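Profilin II (Acanthamoeba castellanii, PDB 1F2K) binds monomeric actin and so shapes the cytoskeleton, blocking polymerization at high concentration and promoting it at low, and also binds PIP2. Local coordinates at residues A[43-46]-A[47-51]; A[99-102]-A[103-106]. All coordinates share one frame; numbering follows the deposited sequence.

Interaction 1 (A[43-46]-A[47-51])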
loop_
_atom_site.group_PDB
_atom_site.type_symbol
_atom_site.label_atom_id
_atom_site.label_comp_id
_atom_site.label_asym_id
_atom_site.label_seq_id
_atom_site.Cartn_x
_atom_site.Cartn_y
_atom_site.Cartn_z
ATOM N N ALA A 43 1.342 7.337 -8.590
ATOM C CA ALA A 43 1.577 6.916 -9.975
ATOM C C ALA A 43 2.866 6.128 -10.061
ATOM O O ALA A 43 2.906 5.070 -10.684
ATOM C CB ALA A 43 1.667 8.137 -10.880
ATOM N N ALA A 44 3.919 6.651 -9.426
ATOM C CA ALA A 44 5.210 5.983 -9.448
ATOM C C ALA A 44 5.013 4.583 -8.951
ATOM O O ALA A 44 5.468 3.609 -9.566
ATOM C CB ALA A 44 6.207 6.720 -8.573
ATOM N N LEU A 45 4.314 4.463 -7.832
ATOM C CA LEU A 45 4.062 3.139 -7.263
ATOM C C LEU A 45 3.313 2.326 -8.313
ATOM O O LEU A 45 3.659 1.193 -8.636
ATOM C CB LEU A 45 3.218 3.273 -5.995
ATOM C CG LEU A 45 2.929 1.950 -5.299
ATOM C CD1 LEU A 45 4.233 1.197 -4.949
ATOM C CD2 LEU A 45 2.116 2.266 -4.073
ATOM N N ALA A 46 2.275 2.915 -8.855
ATOM C CA ALA A 46 1.519 2.199 -9.841
ATOM C C ALA A 46 2.463 1.684 -10.926
ATOM O O ALA A 46 2.346 0.519 -11.344
ATOM C CB ALA A 46 0.415 3.113 -10.443
ATOM N N ASN A 47 3.398 2.527 -11.383
ATOM C CA ASN A 47 4.313 2.089 -12.448
ATOM C C ASN A 47 5.216 0.923 -12.044
ATOM O O ASN A 47 5.490 0.027 -12.880
ATOM C CB ASN A 47 5.202 3.213 -12.965
ATOM C CG ASN A 47 6.145 2.721 -14.109
ATOM O OD1 ASN A 47 5.703 2.506 -15.240
ATOM N ND2 ASN A 47 7.432 2.509 -13.794
ATOM N N ALA A 48 5.672 0.954 -10.781
ATOM C CA ALA A 48 6.516 -0.091 -10.183
ATOM C C ALA A 48 6.032 -1.489 -10.382
ATOM O O ALA A 48 6.828 -2.404 -10.566
ATOM C CB ALA A 48 6.690 0.164 -8.690
ATOM N N PHE A 49 4.714 -1.665 -10.321
ATOM C CA PHE A 49 4.102 -2.981 -10.502
ATOM C C PHE A 49 4.371 -3.469 -11.918
ATOM O O PHE A 49 4.487 -4.670 -12.155
ATOM C CB PHE A 49 2.580 -2.900 -10.229
ATOM C CG PHE A 49 2.247 -2.709 -8.777
ATOM C CD1 PHE A 49 2.363 -3.773 -7.890
ATOM C CD2 PHE A 49 1.987 -1.444 -8.263
ATOM C CE1 PHE A 49 2.248 -3.591 -6.519
ATOM C CE2 PHE A 49 1.871 -1.241 -6.845
ATOM C CZ PHE A 49 2.006 -2.309 -5.992
ATOM N N LYS A 50 4.449 -2.524 -12.850
ATOM C CA LYS A 50 4.702 -2.828 -14.256
ATOM C C LYS A 50 6.211 -2.961 -14.473
ATOM O O LYS A 50 6.662 -3.944 -15.063
ATOM C CB LYS A 50 4.161 -1.710 -15.158
ATOM C CG LYS A 50 2.633 -1.640 -15.287
ATOM C CD LYS A 50 2.070 -2.231 -16.598
ATOM C CE LYS A 50 2.148 -3.775 -16.663
ATOM N NZ LYS A 50 3.404 -4.298 -17.342
ATOM N N ASP A 51 6.973 -1.971 -13.986
ATOM C CA ASP A 51 8.433 -1.946 -14.098
ATOM C C ASP A 51 9.112 -1.512 -12.799
ATOM O O ASP A 51 9.211 -0.321 -12.485
ATOM C CB ASP A 51 8.854 -0.996 -15.205
ATOM C CG ASP A 51 10.358 -1.008 -15.458
ATOM O OD1 ASP A 51 10.814 -0.145 -16.240
ATOM O OD2 ASP A 51 11.081 -1.873 -14.901
HETATM O O HOH W 1 8.052 3.110 -10.766
#
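L45 and F49 meet one turn apart on the buried side of helix 39-50, a local i to i+4 contact in the last turns of that helix. L45 CG lies 3.7 Å from F49 CE2, with CD1 of the same leucine only slightly farther from that ring atom, so the branch point and one methyl touch a single corner of the ring. With L45 CG anti to its own backbone N (chi1 -178°), the isobutyl group leans forward along the helix to the phenylalanine. The ring also rests near backbone oxygens: F49 CD2 is 3.1 Å from L45 O, while A46 O sits by the ring edge, near its plane. In the profilin fold this helix packs on the antiparallel sheet, where L45 and F49 both reach T88 and V77, L45 adds I97, and A46 and F49 press on I95. Helical bonding is regular at first, N47 N to A43 O at 2.7 Å and A48 N to A44 O at 2.9 Å. It then slackens: F49 N is shared weakly between L45 O, at 3.5 Å, and A46 O, at 3.4 Å. On the exposed side a water donates to A44 O and accepts from N47 ND2 at 3.1 Å. N47 O accepts from both K50 N and D51 N, and D51 OD2 is hydrogen-bonded to OG1 of T53, the first residue of helix 53-58.

Interaction 2 (A[99-102]-A[103-106])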
loop_
_atom_site.group_PDB
_atom_site.type_symbol
_atom_site.label_atom_id
_atom_site.label_comp_id
_atom_site.label_asym_id
_atom_site.label_seq_id
_atom_site.Cartn_x
_atom_site.Cartn_y
_atom_site.Cartn_z
ATOM N N VAL A 99 0.620 1.072 5.925
ATOM C CA VAL A 99 1.865 1.313 6.642
ATOM C C VAL A 99 1.716 0.802 8.067
ATOM O O VAL A 99 0.632 0.818 8.640
ATOM C CB VAL A 99 2.285 2.847 6.666
ATOM C CG1 VAL A 99 1.946 3.525 5.329
ATOM C CG2 VAL A 99 1.636 3.565 7.791
ATOM N N TYR A 100 2.813 0.343 8.638
ATOM C CA TYR A 100 2.775 -0.180 9.983
ATOM C C TYR A 100 3.970 0.427 10.663
ATOM O O TYR A 100 4.924 0.835 10.006
ATOM C CB TYR A 100 2.866 -1.701 9.944
ATOM C CG TYR A 100 4.080 -2.213 9.209
ATOM C CD1 TYR A 100 5.329 -2.258 9.837
ATOM C CD2 TYR A 100 3.995 -2.646 7.889
ATOM C CE1 TYR A 100 6.460 -2.727 9.166
ATOM C CE2 TYR A 100 5.120 -3.119 7.204
ATOM C CZ TYR A 100 6.353 -3.156 7.856
ATOM O OH TYR A 100 7.474 -3.612 7.196
ATOM N N ASN A 101 3.918 0.499 11.979
ATOM C CA ASN A 101 4.996 1.115 12.729
ATOM C C ASN A 101 5.714 0.078 13.554
ATOM O O ASN A 101 5.385 -1.111 13.525
ATOM C CB ASN A 101 4.420 2.161 13.670
ATOM C CG ASN A 101 3.418 1.566 14.659
ATOM O OD1 ASN A 101 3.167 0.356 14.645
ATOM N ND2 ASN A 101 2.845 2.402 15.523
ATOM N N GLU A 102 6.682 0.569 14.312
ATOM C CA GLU A 102 7.483 -0.254 15.190
ATOM C C GLU A 102 6.692 -1.388 15.834
ATOM O O GLU A 102 7.064 -2.563 15.710
ATOM C CB GLU A 102 8.052 0.629 16.290
ATOM C CG GLU A 102 9.196 1.513 15.834
ATOM C CD GLU A 102 10.445 1.283 16.689
ATOM O OE1 GLU A 102 10.256 0.821 17.857
ATOM O OE2 GLU A 102 11.580 1.569 16.204
ATOM N N LYS A 103 5.608 -1.002 16.521
ATOM C CA LYS A 103 4.714 -1.907 17.258
ATOM C C LYS A 103 4.069 -3.037 16.461
ATOM O O LYS A 103 3.466 -3.933 17.045
ATOM C CB LYS A 103 3.586 -1.112 17.943
ATOM C CG LYS A 103 3.999 -0.233 19.122
ATOM C CD LYS A 103 4.492 1.151 18.677
ATOM C CE LYS A 103 4.329 2.171 19.814
ATOM N NZ LYS A 103 4.921 3.520 19.520
ATOM N N ILE A 104 4.200 -3.011 15.136
ATOM C CA ILE A 104 3.592 -4.044 14.300
ATOM C C ILE A 104 4.533 -5.003 13.568
ATOM O O ILE A 104 5.571 -4.619 13.044
ATOM C CB ILE A 104 2.602 -3.411 13.275
ATOM C CG1 ILE A 104 1.414 -2.811 14.044
ATOM C CG2 ILE A 104 2.105 -4.474 12.274
ATOM C CD1 ILE A 104 0.642 -1.668 13.309
ATOM N N GLN A 105 4.118 -6.267 13.554
ATOM C CA GLN A 105 4.827 -7.360 12.907
ATOM C C GLN A 105 4.671 -7.195 11.411
ATOM O O GLN A 105 3.557 -7.301 10.911
ATOM C CB GLN A 105 4.145 -8.664 13.268
ATOM C CG GLN A 105 4.542 -9.273 14.564
ATOM C CD GLN A 105 5.629 -10.298 14.376
ATOM O OE1 GLN A 105 6.748 -9.961 13.914
ATOM N NE2 GLN A 105 5.322 -11.567 14.725
ATOM N N PRO A 106 5.762 -6.949 10.675
ATOM C CA PRO A 106 5.635 -6.789 9.222
ATOM C C PRO A 106 4.712 -7.769 8.544
ATOM O O PRO A 106 3.800 -7.364 7.843
ATOM C CB PRO A 106 7.073 -6.892 8.746
ATOM C CG PRO A 106 7.786 -6.002 9.811
ATOM C CD PRO A 106 7.111 -6.552 11.127
#
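The Y100 ring carries P106 over one face: P106 CA lies 4.2 Å from the ring centroid and 19° off the normal, a CH-pi contact offset toward the rim. The two side chains run across each other at about a right angle, and the pyrrolidine reaches the outer end of the tyrosine, with P106 CG 3.6 Å from Y100 CE1 and equally near OH. This packing spans a type I beta turn, N101 to I104, which reverses the chain between strand 94-100 and helix 106-121 of the profilin fold. The turn is closed by I104 N donating to N101 O at 2.8 Å; the bond is fairly straight (163°), but the donor stands above the carbonyl plane. Beside the turn, I104 CG2 touches Y100 CB at 3.7 Å. Y100 itself belongs to the sheet, bonding through its backbone to G85 and laying its side chain on I87, while I104 reaches T17. N101 CG sits between its backbone N and carbonyl carbon (chi1 59°), which turns the amide back over the turn; K103 runs obliquely past it, K103 CD 3.8 Å from N101 ND2. The other end of that amide, N101 OD1, lies 3.5 Å from the I104 CD1 methyl.

After helix 2-11 and strands 18-23 and 28-31, the chain enters helix 39-50, where interaction 1 closes before the chain goes on through helix 53-58 and the strands from 60-62 to 94-100. Interaction 2 begins in the last residues of strand 94-100 and leads into helix 106-121. The two are in series, neither nested nor crossed; 99-106 closes a tight turn, whereas 43-51 runs along helix 39-50 into the residue that follows it. Their centres lie 23 Å apart on opposite sides of the chain's centre. Strand 94-100 relates them: I95 and I97 receive the helix of interaction 1, and the strand's far end carries the tyrosine of interaction 2. Strand 84-90 likewise meets side chains from both.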